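Local coordinates for protein periplasmic beta-glucosidase (Pseudomonas aeruginosa, PDB 6R5R) that probably hydrolyses terminal, non-reducing beta-D-glucosyl residues, releasing beta-D-glucose, as a periplasmic enzyme of glycosyl hydrolase family 3, at residues N52-P57 / H77-A82; A431-D436 / P448-D453. The protein carries 1 engineered substitution. One frame throughout, in Å; residues are numbered along the deposited sequence.

Contact 1. Residues N52-P57 / H77-A82. With BGC (beta-D-glucopyranose), chain D; BGC (beta-D-glucopyranose), chain C.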
# COMPACT_ATOMS: atom_id res chain seq x y z
N ASN B 52 -17.40 -19.05 22.74
CA ASN B 52 -18.71 -18.99 22.03
C ASN B 52 -19.83 -19.75 22.75
O ASN B 52 -20.92 -19.82 22.14
CB ASN B 52 -18.58 -19.49 20.60
CG ASN B 52 -17.91 -18.50 19.68
OD1 ASN B 52 -17.69 -17.37 20.06
ND2 ASN B 52 -17.56 -18.98 18.49
N THR B 53 -19.68 -20.10 24.03
CA THR B 53 -20.82 -20.55 24.89
C THR B 53 -21.12 -19.40 25.85
O THR B 53 -20.19 -19.02 26.55
CB THR B 53 -20.51 -21.86 25.62
OG1 THR B 53 -20.50 -22.90 24.63
CG2 THR B 53 -21.57 -22.19 26.65
N VAL B 54 -22.33 -18.83 25.79
CA VAL B 54 -22.49 -17.44 26.30
C VAL B 54 -23.71 -17.27 27.20
O VAL B 54 -24.07 -16.11 27.44
CB VAL B 54 -22.54 -16.46 25.12
CG1 VAL B 54 -21.26 -16.59 24.28
CG2 VAL B 54 -23.75 -16.70 24.24
N THR B 55 -24.36 -18.34 27.65
CA THR B 55 -25.45 -18.16 28.65
C THR B 55 -25.09 -18.91 29.94
O THR B 55 -24.36 -19.95 29.92
CB THR B 55 -26.79 -18.64 28.12
OG1 THR B 55 -26.78 -20.06 28.14
CG2 THR B 55 -27.10 -18.14 26.73
N ARG B 56 -25.67 -18.46 31.03
CA ARG B 56 -25.32 -19.01 32.35
C ARG B 56 -25.62 -20.51 32.41
O ARG B 56 -24.77 -21.29 32.87
CB ARG B 56 -26.00 -18.31 33.52
CG ARG B 56 -25.83 -19.11 34.81
CD ARG B 56 -26.78 -18.67 35.88
NE ARG B 56 -26.22 -17.49 36.48
CZ ARG B 56 -26.62 -16.99 37.64
NH1 ARG B 56 -27.61 -17.55 38.31
NH2 ARG B 56 -26.00 -15.92 38.12
N PRO B 57 -26.80 -20.99 32.00
CA PRO B 57 -27.09 -22.43 32.12
C PRO B 57 -26.14 -23.29 31.28
O PRO B 57 -25.79 -24.37 31.73
CB PRO B 57 -28.53 -22.61 31.62
CG PRO B 57 -29.10 -21.20 31.43
CD PRO B 57 -28.00 -20.19 31.68
N HIS B 77 -14.26 -19.43 30.21
CA HIS B 77 -15.20 -19.24 29.08
C HIS B 77 -14.98 -17.86 28.49
O HIS B 77 -14.95 -16.86 29.26
CB HIS B 77 -16.64 -19.43 29.51
CG HIS B 77 -16.98 -20.87 29.73
ND1 HIS B 77 -16.66 -21.50 30.91
CD2 HIS B 77 -17.62 -21.76 28.94
CE1 HIS B 77 -17.07 -22.77 30.81
NE2 HIS B 77 -17.64 -22.97 29.63
N ALA B 78 -14.74 -17.83 27.19
CA ALA B 78 -14.43 -16.58 26.47
C ALA B 78 -15.46 -16.30 25.38
O ALA B 78 -16.17 -17.21 24.87
CB ALA B 78 -13.04 -16.64 25.88
N TYR B 79 -15.47 -15.04 24.93
CA TYR B 79 -16.33 -14.58 23.85
C TYR B 79 -15.75 -13.32 23.22
O TYR B 79 -14.89 -12.68 23.81
CB TYR B 79 -17.75 -14.36 24.33
CG TYR B 79 -18.84 -14.24 23.31
CD1 TYR B 79 -18.89 -15.03 22.17
CD2 TYR B 79 -19.87 -13.33 23.51
CE1 TYR B 79 -19.92 -14.94 21.26
CE2 TYR B 79 -20.92 -13.24 22.61
CZ TYR B 79 -20.92 -14.02 21.47
OH TYR B 79 -21.94 -13.99 20.56
N ASP B 80 -16.28 -12.98 22.05
CA ASP B 80 -15.91 -11.78 21.28
C ASP B 80 -16.81 -10.63 21.72
O ASP B 80 -17.73 -10.26 20.99
CB ASP B 80 -15.95 -12.07 19.80
CG ASP B 80 -14.74 -12.89 19.35
OD1 ASP B 80 -13.60 -12.40 19.56
OD2 ASP B 80 -14.97 -14.02 18.81
N VAL B 81 -16.56 -10.11 22.90
CA VAL B 81 -17.31 -8.95 23.44
C VAL B 81 -16.49 -7.73 23.05
O VAL B 81 -15.57 -7.36 23.78
CB VAL B 81 -17.52 -9.09 24.95
CG1 VAL B 81 -18.27 -7.91 25.49
CG2 VAL B 81 -18.27 -10.37 25.27
N ALA B 82 -16.71 -7.30 21.83
CA ALA B 82 -15.84 -6.28 21.19
C ALA B 82 -16.31 -4.86 21.50
O ALA B 82 -15.48 -4.00 21.77
CB ALA B 82 -15.85 -6.57 19.72
C2 BGC D . -11.76 -13.33 17.16
C3 BGC D . -11.83 -14.86 16.99
C4 BGC D . -12.24 -15.07 15.54
C5 BGC D . -11.20 -14.46 14.61
C6 BGC D . -11.43 -14.70 13.12
C1 BGC D . -10.83 -12.67 16.15
O1 BGC D . -10.87 -11.26 16.36
O2 BGC D . -11.39 -12.95 18.50
O3 BGC D . -12.88 -15.37 17.88
O4 BGC D . -12.31 -16.43 15.29
O5 BGC D . -11.22 -13.04 14.82
O6 BGC D . -10.39 -13.93 12.44
C2 BGC C . -14.70 -16.80 15.92
C3 BGC C . -15.93 -17.47 15.36
C4 BGC C . -16.23 -16.86 13.99
C5 BGC C . -15.01 -16.94 13.06
C6 BGC C . -15.30 -16.24 11.75
C1 BGC C . -13.60 -16.96 14.88
O2 BGC C . -14.39 -17.49 17.14
O3 BGC C . -16.99 -17.19 16.30
O4 BGC C . -17.29 -17.63 13.41
O5 BGC C . -13.89 -16.29 13.68
O6 BGC C . -14.05 -16.26 11.06
O HOH W 1 -15.52 -16.02 20.88
O HOH W 2 -17.32 -15.13 18.15
O HOH W 3 -17.56 -19.47 26.01
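Y79 swings its ring out opposite its own backbone N (chi1 -164°), while V54 sets CG1 opposite its carbonyl carbon, and the two rotations bring a methyl onto a ring face. The two segments belong to one beta-alpha-beta unit of the TIM-barrel domain: N52-P57 leads from strand 49-51 into helix 56-66, and H77-A82 carries the C-terminal end of the next parallel strand, 76-79. The V54-Y79 pair meets the criteria for a CH-pi contact, since CG1 of V54 stands 3.4 Å from the centroid of the Y79 ring and only 7° off its normal. N52 approaches the same ring differently, at its rim: OD1 of N52 lies in the ring plane, 3.4 Å from CD1 of Y79, and amide and ring planes are 86° apart. The strand pairing extends as far as N52, whose backbone N donates to O of A78 over 3.1 Å; A78 is also backbone-bonded to I50 of the same neighbouring strand, while Y79 pairs on the other side with M122 and F124. Water 3 adds a second link, accepting from N of T53 and donating to O of A78. H77 packs against the loop and helix that connect the two strands, its CD2 edge facing CB of T53 and its ring touching I59 and M62 of helix 56-66.

Beyond the ring lies the glycan pocket. Waters 1 and 2 each bridge OD1 of N52 and OD2 of D80, so that two side chains from adjacent strand ends share one solvent network. D80, which also forms a salt bridge with K177, grips one glucose (chain D) with both carboxylate oxygens: OD1 accepts from O2 at 2.5 Å and OD2 from O3 at 2.7 Å. On the other glucose (chain C), ND2 of N52 donates to O3 over 2.9 Å.

Contact 2. Residues A431-D436 / P448-D453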
# COMPACT_ATOMS: atom_id res chain seq x y z
N ALA B 431 -33.98 2.55 -1.99
CA ALA B 431 -33.05 1.65 -2.69
C ALA B 431 -32.71 0.49 -1.78
O ALA B 431 -32.82 0.63 -0.58
CB ALA B 431 -31.76 2.37 -3.06
N ASN B 432 -32.30 -0.60 -2.37
CA ASN B 432 -31.66 -1.69 -1.62
C ASN B 432 -30.24 -1.23 -1.24
O ASN B 432 -29.71 -0.24 -1.83
CB ASN B 432 -31.67 -3.01 -2.36
CG ASN B 432 -33.04 -3.67 -2.36
OD1 ASN B 432 -33.70 -3.72 -1.33
ND2 ASN B 432 -33.42 -4.22 -3.51
N VAL B 433 -29.64 -1.92 -0.29
CA VAL B 433 -28.28 -1.51 0.17
C VAL B 433 -27.29 -1.63 -0.97
O VAL B 433 -26.30 -0.86 -1.01
CB VAL B 433 -27.86 -2.24 1.44
CG1 VAL B 433 -27.60 -3.70 1.26
CG2 VAL B 433 -26.61 -1.57 2.04
N SER B 434 -27.48 -2.61 -1.86
CA SER B 434 -26.69 -2.75 -3.10
C SER B 434 -27.63 -3.09 -4.24
O SER B 434 -28.62 -3.79 -3.99
CB SER B 434 -25.63 -3.82 -2.95
OG SER B 434 -24.85 -4.00 -4.14
N GLY B 435 -27.27 -2.63 -5.43
CA GLY B 435 -27.92 -3.02 -6.69
C GLY B 435 -27.27 -4.24 -7.34
O GLY B 435 -27.73 -4.67 -8.43
N ASP B 436 -26.16 -4.72 -6.79
CA ASP B 436 -25.38 -5.82 -7.39
C ASP B 436 -25.79 -7.13 -6.76
O ASP B 436 -25.57 -7.31 -5.56
CB ASP B 436 -23.89 -5.51 -7.21
CG ASP B 436 -22.98 -6.49 -7.92
OD1 ASP B 436 -23.37 -7.67 -8.04
OD2 ASP B 436 -21.89 -6.04 -8.32
N PRO B 448 -29.60 -14.50 6.69
CA PRO B 448 -30.36 -13.40 6.09
C PRO B 448 -29.98 -12.09 6.79
O PRO B 448 -30.43 -11.86 7.88
CB PRO B 448 -31.83 -13.79 6.35
CG PRO B 448 -31.77 -15.20 6.93
CD PRO B 448 -30.42 -15.34 7.58
N GLU B 449 -29.08 -11.29 6.21
CA GLU B 449 -28.55 -10.10 6.92
C GLU B 449 -29.08 -8.82 6.30
O GLU B 449 -29.01 -7.78 6.97
CB GLU B 449 -27.02 -10.11 6.87
CG GLU B 449 -26.43 -11.36 7.47
CD GLU B 449 -26.38 -11.40 8.99
OE1 GLU B 449 -27.09 -10.60 9.63
OE2 GLU B 449 -25.58 -12.23 9.52
N VAL B 450 -29.49 -8.88 5.05
CA VAL B 450 -29.91 -7.70 4.26
C VAL B 450 -31.26 -8.04 3.64
O VAL B 450 -31.33 -8.99 2.84
CB VAL B 450 -28.88 -7.38 3.16
CG1 VAL B 450 -29.42 -6.33 2.19
CG2 VAL B 450 -27.58 -6.91 3.80
N GLU B 451 -32.23 -7.18 3.93
CA GLU B 451 -33.59 -7.33 3.37
C GLU B 451 -33.53 -6.86 1.93
O GLU B 451 -33.18 -5.71 1.67
CB GLU B 451 -34.62 -6.56 4.18
CG GLU B 451 -36.03 -6.94 3.79
CD GLU B 451 -37.06 -6.38 4.74
OE1 GLU B 451 -37.25 -5.15 4.73
OE2 GLU B 451 -37.66 -7.16 5.52
N VAL B 452 -33.88 -7.74 1.00
CA VAL B 452 -33.85 -7.36 -0.42
C VAL B 452 -35.28 -7.06 -0.82
O VAL B 452 -36.12 -7.98 -0.77
CB VAL B 452 -33.20 -8.45 -1.28
CG1 VAL B 452 -33.20 -8.03 -2.73
CG2 VAL B 452 -31.78 -8.74 -0.78
N ASP B 453 -35.58 -5.78 -1.00
CA ASP B 453 -36.92 -5.37 -1.47
C ASP B 453 -37.09 -5.98 -2.86
O ASP B 453 -36.21 -5.86 -3.71
CB ASP B 453 -37.05 -3.85 -1.46
CG ASP B 453 -38.48 -3.39 -1.61
OD1 ASP B 453 -39.10 -3.76 -2.62
OD2 ASP B 453 -38.94 -2.63 -0.73
O HOH W 4 -31.40 -3.53 1.30
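V433 overlaps V450 through one methyl each, CG1 against CG1 at 3.3 Å, tighter than usual van der Waals contact for two carbons. The pair joins the two loops that flank helix 437-443 in the C-terminal alpha/beta domain: A431-D436 follows edge strand 424-428 of the mixed sheet, and P448-D453 leads on to helix 457-469. The valine side chains cross at about a right angle. With chi1 of V433 at 68°, CG1 sits between the backbone N and the carbonyl carbon and is thereby directed at V450, which also packs on L440 of the intervening helix.

The polar half of the contact is a two-point grip by the N432 side-chain amide on the backbone of a single residue, D453. N of D453 donates to OD1 of N432 over 2.8 Å, tilted out of the carbonyl plane, while ND2 of N432 donates to O of D453 over 3.2 Å. The second bond is almost perfectly straight (178°) and arrives on a lone pair, so the two bonds together fix the rotation of the amide. The D453 carboxylate turns away to a salt bridge with R455.

Further along, S434 forms an ST turn, its OG accepting from N of D436. Between the amide grip and the valines, water 4 accepts from N of V433 at 2.9 Å and donates to O of E451 at 2.8 Å.

How the contacts relate
Contact 1 and contact 2 lie in different family domains, their centres 30 Å apart and their nearest atoms about 12 Å, so neither touches the other. Both join chain on either side of one helix, 56-66 in the first and 437-443 in the second, yet only contact 1 includes a strand, an inner one of the parallel barrel sheet. Contact 2 links two loops without regular structure, farther from the chain centre (26 Å against 19 Å). Both are partly buried and use water bridges. Their chemistry differs with place: contact 1 combines a methyl-on-ring contact with sugar-binding polar groups, whereas contact 2, remote from the annotated sites, pairs aliphatic methyls with hydrogen bonds from a side-chain amide to the backbone.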